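Local atomic coordinates of 8-demethyl-8-aminoriboflavin-5'-phosphate synthase (Streptomyces davawensis, PDB entry 5MLD), a protein that replaces the C-8 methyl group of FMN with an amino group taken from L-glutamate, a step in the biosynthesis of the antibiotic roseoflavin. Residues K118-L130 with A142-Y154. Residues are numbered along the deposited sequence; the frame is centred on the assembly and turned at random. Where two conformers were deposited one is given.
Sequences KQFPLYNKVAGLL and AGTVLNNLGRLGY
L129 meets the start of segment 142-154 with its two methyl branches divided: CD2 lies 3.4 Å from A142 CA, closer than ordinary carbon-carbon contact, while CD1 turns to V145 CG1. The torsion responsible has CG anti to the backbone N (chi1 -162°), which sets CD2 against A142 and CD1 against V145. Two residues back, A127 CB touches L146 CD2, L149 CD1 (3.7 Å) and Y154 CB. This is the tight part, purely apolar; the axes of strand 125-130 and helix 142-152 approach to 9.3 Å, at 166° between their N-to-C directions, nearly antiparallel.

Where the chain leaves the helix, the Y154 ring lies among K125 CB (3.5 Å from CE1), L122 CD1 (3.6 Å from CE2) and the backbone of V126, which abuts the ring edge. G153 ends the helix in a Schellman motif with positive phi; its CA packs 3.6 Å from Y123 CD1, beside the type I turn F120-Y123.

The other part is looser and polar: in place of direct hydrogen bonds between the segments it has a CA-H...O contact, Y123 CA to G153 O (3.5 Å), and a water link. Water 1 donates to both K125 O and G153 O, 2.8 Å from each, bridging two carbonyls that cannot bond to one another. The Y123 hydroxyl is held by N159 and N195 of the second subunit, so this end also borders a subunit interface. Backbone hydrogen bonds of K125 and A127 with S155 pair strand 125-132 in parallel with strand 154-155. Strand 125-132, helix 138-152 and strand 154-155 thus form a beta-alpha-beta crossover of the flavodoxin-like fold.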
loop_
_atom_site.group_PDB
_atom_site.type_symbol
_atom_site.label_atom_id
_atom_site.label_comp_id
_atom_site.label_asym_id
_atom_site.label_seq_id
_atom_site.Cartn_x
_atom_site.Cartn_y
_atom_site.Cartn_z
ATOM N N LYS A 118 -23.418 -16.866 -15.287
ATOM C CA LYS A 118 -22.994 -15.525 -15.675
ATOM C C LYS A 118 -22.150 -14.896 -14.568
ATOM O O LYS A 118 -22.259 -13.707 -14.255
ATOM C CB LYS A 118 -24.192 -14.640 -16.031
ATOM C CG LYS A 118 -25.172 -15.289 -17.005
ATOM C CD LYS A 118 -24.484 -15.687 -18.303
ATOM C CE LYS A 118 -25.484 -16.266 -19.298
ATOM N NZ LYS A 118 -26.648 -15.356 -19.498
ATOM N N GLN A 119 -21.289 -15.711 -13.971
ATOM C CA GLN A 119 -20.368 -15.263 -12.940
ATOM C C GLN A 119 -18.958 -15.692 -13.309
ATOM O O GLN A 119 -18.760 -16.632 -14.080
ATOM C CB GLN A 119 -20.748 -15.831 -11.574
ATOM C CG GLN A 119 -22.045 -15.263 -11.025
ATOM C CD GLN A 119 -22.568 -16.040 -9.846
ATOM O OE1 GLN A 119 -22.016 -17.080 -9.476
ATOM N NE2 GLN A 119 -23.645 -15.540 -9.239
ATOM N N PHE A 120 -17.972 -14.978 -12.758
ATOM C CA PHE A 120 -16.586 -15.382 -12.935
ATOM C C PHE A 120 -16.375 -16.769 -12.322
ATOM O O PHE A 120 -17.114 -17.178 -11.421
ATOM C CB PHE A 120 -15.644 -14.344 -12.304
ATOM C CG PHE A 120 -15.852 -12.940 -12.813
ATOM C CD1 PHE A 120 -16.215 -12.700 -14.139
ATOM C CD2 PHE A 120 -15.697 -11.852 -11.963
ATOM C CE1 PHE A 120 -16.412 -11.392 -14.601
ATOM C CE2 PHE A 120 -15.887 -10.548 -12.416
ATOM C CZ PHE A 120 -16.250 -10.314 -13.743
ATOM N N PRO A 121 -15.364 -17.512 -12.800
ATOM C CA PRO A 121 -15.215 -18.920 -12.386
ATOM C C PRO A 121 -14.988 -19.119 -10.902
ATOM O O PRO A 121 -15.333 -20.187 -10.382
ATOM C CB PRO A 121 -13.994 -19.398 -13.189
ATOM C CG PRO A 121 -13.890 -18.477 -14.308
ATOM C CD PRO A 121 -14.413 -17.152 -13.860
ATOM N N LEU A 122 -14.418 -18.143 -10.199
ATOM C CA LEU A 122 -14.094 -18.318 -8.788
ATOM C C LEU A 122 -15.153 -17.722 -7.861
ATOM O O LEU A 122 -14.943 -17.654 -6.646
ATOM C CB LEU A 122 -12.708 -17.722 -8.496
ATOM C CG LEU A 122 -11.590 -18.372 -9.326
ATOM C CD1 LEU A 122 -10.213 -17.838 -8.962
ATOM C CD2 LEU A 122 -11.603 -19.891 -9.177
ATOM N N TYR A 123 -16.286 -17.298 -8.406
ATOM C CA TYR A 123 -17.400 -16.849 -7.578
ATOM C C TYR A 123 -17.834 -17.929 -6.592
ATOM O O TYR A 123 -17.733 -19.131 -6.862
ATOM C CB TYR A 123 -18.586 -16.444 -8.460
ATOM C CG TYR A 123 -18.776 -14.936 -8.502
ATOM C CD1 TYR A 123 -17.816 -14.120 -9.081
ATOM C CD2 TYR A 123 -19.908 -14.340 -7.971
ATOM C CE1 TYR A 123 -17.971 -12.752 -9.121
ATOM C CE2 TYR A 123 -20.077 -12.973 -8.008
ATOM C CZ TYR A 123 -19.109 -12.183 -8.582
ATOM O OH TYR A 123 -19.255 -10.817 -8.621
ATOM N N ASN A 124 -18.323 -17.476 -5.434
ATOM C CA ASN A 124 -18.837 -18.285 -4.331
ATOM C C ASN A 124 -17.760 -19.023 -3.564
ATOM O O ASN A 124 -18.083 -19.896 -2.740
ATOM C CB ASN A 124 -19.906 -19.265 -4.812
ATOM C CG ASN A 124 -20.991 -18.543 -5.533
ATOM O OD1 ASN A 124 -21.660 -17.709 -4.938
ATOM N ND2 ASN A 124 -21.124 -18.787 -6.831
ATOM N N LYS A 125 -16.494 -18.691 -3.790
ATOM C CA LYS A 125 -15.420 -19.249 -2.980
ATOM C C LYS A 125 -15.023 -18.259 -1.887
ATOM O O LYS A 125 -15.457 -17.102 -1.859
ATOM C CB LYS A 125 -14.236 -19.626 -3.875
ATOM C CG LYS A 125 -14.599 -20.696 -4.902
ATOM C CD LYS A 125 -13.437 -20.929 -5.847
ATOM C CE LYS A 125 -13.795 -21.973 -6.880
ATOM N NZ LYS A 125 -14.128 -23.266 -6.254
ATOM N N VAL A 126 -14.216 -18.735 -0.946
ATOM C CA VAL A 126 -13.852 -17.954 0.232
ATOM C C VAL A 126 -12.337 -17.930 0.332
ATOM O O VAL A 126 -11.680 -18.943 0.063
ATOM C CB VAL A 126 -14.478 -18.546 1.513
ATOM C CG1 VAL A 126 -13.958 -17.840 2.747
ATOM C CG2 VAL A 126 -16.002 -18.453 1.458
ATOM N N ALA A 127 -11.782 -16.773 0.689
ATOM C CA ALA A 127 -10.343 -16.590 0.809
ATOM C C ALA A 127 -9.949 -16.292 2.248
ATOM O O ALA A 127 -10.657 -15.586 2.974
ATOM C CB ALA A 127 -9.842 -15.458 -0.100
ATOM N N GLY A 128 -8.801 -16.849 2.645
ATOM C CA GLY A 128 -8.152 -16.475 3.879
ATOM C C GLY A 128 -6.671 -16.299 3.617
ATOM O O GLY A 128 -6.176 -16.573 2.521
ATOM N N LEU A 129 -5.965 -15.850 4.641
ATOM C CA LEU A 129 -4.574 -15.484 4.452
ATOM C C LEU A 129 -3.788 -15.880 5.693
ATOM O O LEU A 129 -4.239 -15.623 6.812
ATOM C CB LEU A 129 -4.487 -13.985 4.199
ATOM C CG LEU A 129 -3.251 -13.387 3.576
ATOM C CD1 LEU A 129 -2.986 -14.029 2.214
ATOM C CD2 LEU A 129 -3.556 -11.931 3.422
ATOM N N LEU A 130 -2.640 -16.528 5.491
ATOM C CA LEU A 130 -1.635 -16.728 6.531
ATOM C C LEU A 130 -0.355 -16.026 6.092
ATOM O O LEU A 130 0.080 -16.196 4.949
ATOM C CB LEU A 130 -1.364 -18.215 6.768
ATOM C CG LEU A 130 -2.556 -19.068 7.229
ATOM C CD1 LEU A 130 -2.164 -20.516 7.250
ATOM C CD2 LEU A 130 -3.074 -18.632 8.622
ATOM N N ALA A 142 -2.057 -8.108 3.285
ATOM C CA ALA A 142 -3.434 -8.583 3.351
ATOM C C ALA A 142 -4.339 -7.705 2.513
ATOM O O ALA A 142 -5.173 -8.209 1.755
ATOM C CB ALA A 142 -3.919 -8.630 4.805
ATOM N N GLY A 143 -4.160 -6.391 2.596
ATOM C CA GLY A 143 -4.983 -5.506 1.785
ATOM C C GLY A 143 -4.804 -5.778 0.306
ATOM O O GLY A 143 -5.780 -5.918 -0.438
ATOM N N THR A 144 -3.548 -5.894 -0.136
ATOM C CA THR A 144 -3.279 -6.091 -1.561
ATOM C C THR A 144 -3.781 -7.451 -2.045
ATOM O O THR A 144 -4.467 -7.543 -3.071
ATOM C CB THR A 144 -1.777 -5.935 -1.824
ATOM O OG1 THR A 144 -1.378 -4.611 -1.460
ATOM C CG2 THR A 144 -1.488 -6.120 -3.286
ATOM N N VAL A 145 -3.470 -8.518 -1.311
ATOM C CA VAL A 145 -3.822 -9.859 -1.780
ATOM C C VAL A 145 -5.329 -10.087 -1.707
ATOM O O VAL A 145 -5.937 -10.617 -2.646
ATOM C CB VAL A 145 -3.060 -10.923 -0.979
ATOM C CG1 VAL A 145 -3.566 -12.313 -1.327
ATOM C CG2 VAL A 145 -1.558 -10.802 -1.222
ATOM N N LEU A 146 -5.953 -9.717 -0.586
ATOM C CA LEU A 146 -7.381 -9.999 -0.448
ATOM C C LEU A 146 -8.210 -9.138 -1.390
ATOM O O LEU A 146 -9.248 -9.598 -1.895
ATOM C CB LEU A 146 -7.822 -9.817 1.011
ATOM C CG LEU A 146 -7.303 -10.931 1.927
ATOM C CD1 LEU A 146 -7.473 -10.568 3.383
ATOM C CD2 LEU A 146 -7.984 -12.288 1.588
ATOM N N ASN A 147 -7.768 -7.905 -1.648
ATOM C CA ASN A 147 -8.405 -7.086 -2.678
ATOM C C ASN A 147 -8.356 -7.781 -4.035
ATOM O O ASN A 147 -9.366 -7.851 -4.746
ATOM C CB ASN A 147 -7.734 -5.710 -2.773
ATOM C CG ASN A 147 -8.339 -4.844 -3.892
ATOM O OD1 ASN A 147 -7.750 -4.662 -4.970
ATOM N ND2 ASN A 147 -9.537 -4.356 -3.654
ATOM N N ASN A 148 -7.186 -8.297 -4.423
ATOM C CA ASN A 148 -7.089 -8.953 -5.724
ATOM C C ASN A 148 -7.965 -10.194 -5.794
ATOM O O ASN A 148 -8.607 -10.446 -6.821
ATOM C CB ASN A 148 -5.654 -9.336 -6.056
ATOM C CG ASN A 148 -5.552 -9.976 -7.425
ATOM O OD1 ASN A 148 -5.567 -9.280 -8.440
ATOM N ND2 ASN A 148 -5.489 -11.303 -7.468
ATOM N N LEU A 149 -7.997 -10.990 -4.723
ATOM C CA LEU A 149 -8.854 -12.175 -4.735
ATOM C C LEU A 149 -10.319 -11.774 -4.787
ATOM O O LEU A 149 -11.120 -12.422 -5.474
ATOM C CB LEU A 149 -8.564 -13.049 -3.520
ATOM C CG LEU A 149 -7.181 -13.708 -3.544
ATOM C CD1 LEU A 149 -6.986 -14.543 -2.282
ATOM C CD2 LEU A 149 -6.970 -14.550 -4.826
ATOM N N GLY A 150 -10.673 -10.696 -4.076
ATOM C CA GLY A 150 -12.013 -10.130 -4.182
ATOM C C GLY A 150 -12.421 -9.820 -5.612
ATOM O O GLY A 150 -13.568 -10.050 -5.993
ATOM N N ARG A 151 -11.487 -9.298 -6.426
ATOM C CA ARG A 151 -11.812 -8.982 -7.823
ATOM C C ARG A 151 -12.173 -10.232 -8.618
ATOM O O ARG A 151 -12.946 -10.153 -9.578
ATOM C CB ARG A 151 -10.640 -8.268 -8.513
ATOM C CG ARG A 151 -10.465 -6.794 -8.157
ATOM C CD ARG A 151 -9.320 -6.137 -8.957
ATOM N NE ARG A 151 -9.684 -5.740 -10.325
ATOM C CZ ARG A 151 -9.448 -6.478 -11.408
ATOM N NH1 ARG A 151 -8.857 -7.657 -11.282
ATOM N NH2 ARG A 151 -9.800 -6.047 -12.615
ATOM N N LEU A 152 -11.637 -11.389 -8.221
ATOM C CA LEU A 152 -11.826 -12.640 -8.942
ATOM C C LEU A 152 -13.117 -13.354 -8.579
ATOM O O LEU A 152 -13.553 -14.240 -9.325
ATOM C CB LEU A 152 -10.647 -13.586 -8.668
ATOM C CG LEU A 152 -9.254 -13.098 -9.040
ATOM C CD1 LEU A 152 -8.232 -14.176 -8.694
ATOM C CD2 LEU A 152 -9.187 -12.717 -10.532
ATOM N N GLY A 153 -13.721 -13.032 -7.445
ATOM C CA GLY A 153 -14.915 -13.754 -7.051
ATOM C C GLY A 153 -14.923 -14.254 -5.623
ATOM O O GLY A 153 -15.954 -14.761 -5.164
ATOM N N TYR A 154 -13.800 -14.120 -4.910
ATOM C CA TYR A 154 -13.711 -14.587 -3.533
ATOM C C TYR A 154 -14.419 -13.647 -2.571
ATOM O O TYR A 154 -14.353 -12.423 -2.706
ATOM C CB TYR A 154 -12.241 -14.737 -3.105
ATOM C CG TYR A 154 -11.571 -15.929 -3.735
ATOM C CD1 TYR A 154 -11.654 -17.184 -3.142
ATOM C CD2 TYR A 154 -10.846 -15.798 -4.919
ATOM C CE1 TYR A 154 -11.058 -18.286 -3.723
ATOM C CE2 TYR A 154 -10.244 -16.899 -5.507
ATOM C CZ TYR A 154 -10.362 -18.142 -4.898
ATOM O OH TYR A 154 -9.777 -19.246 -5.473
HETATM O O HOH W 1 -17.541 -15.695 -3.103
#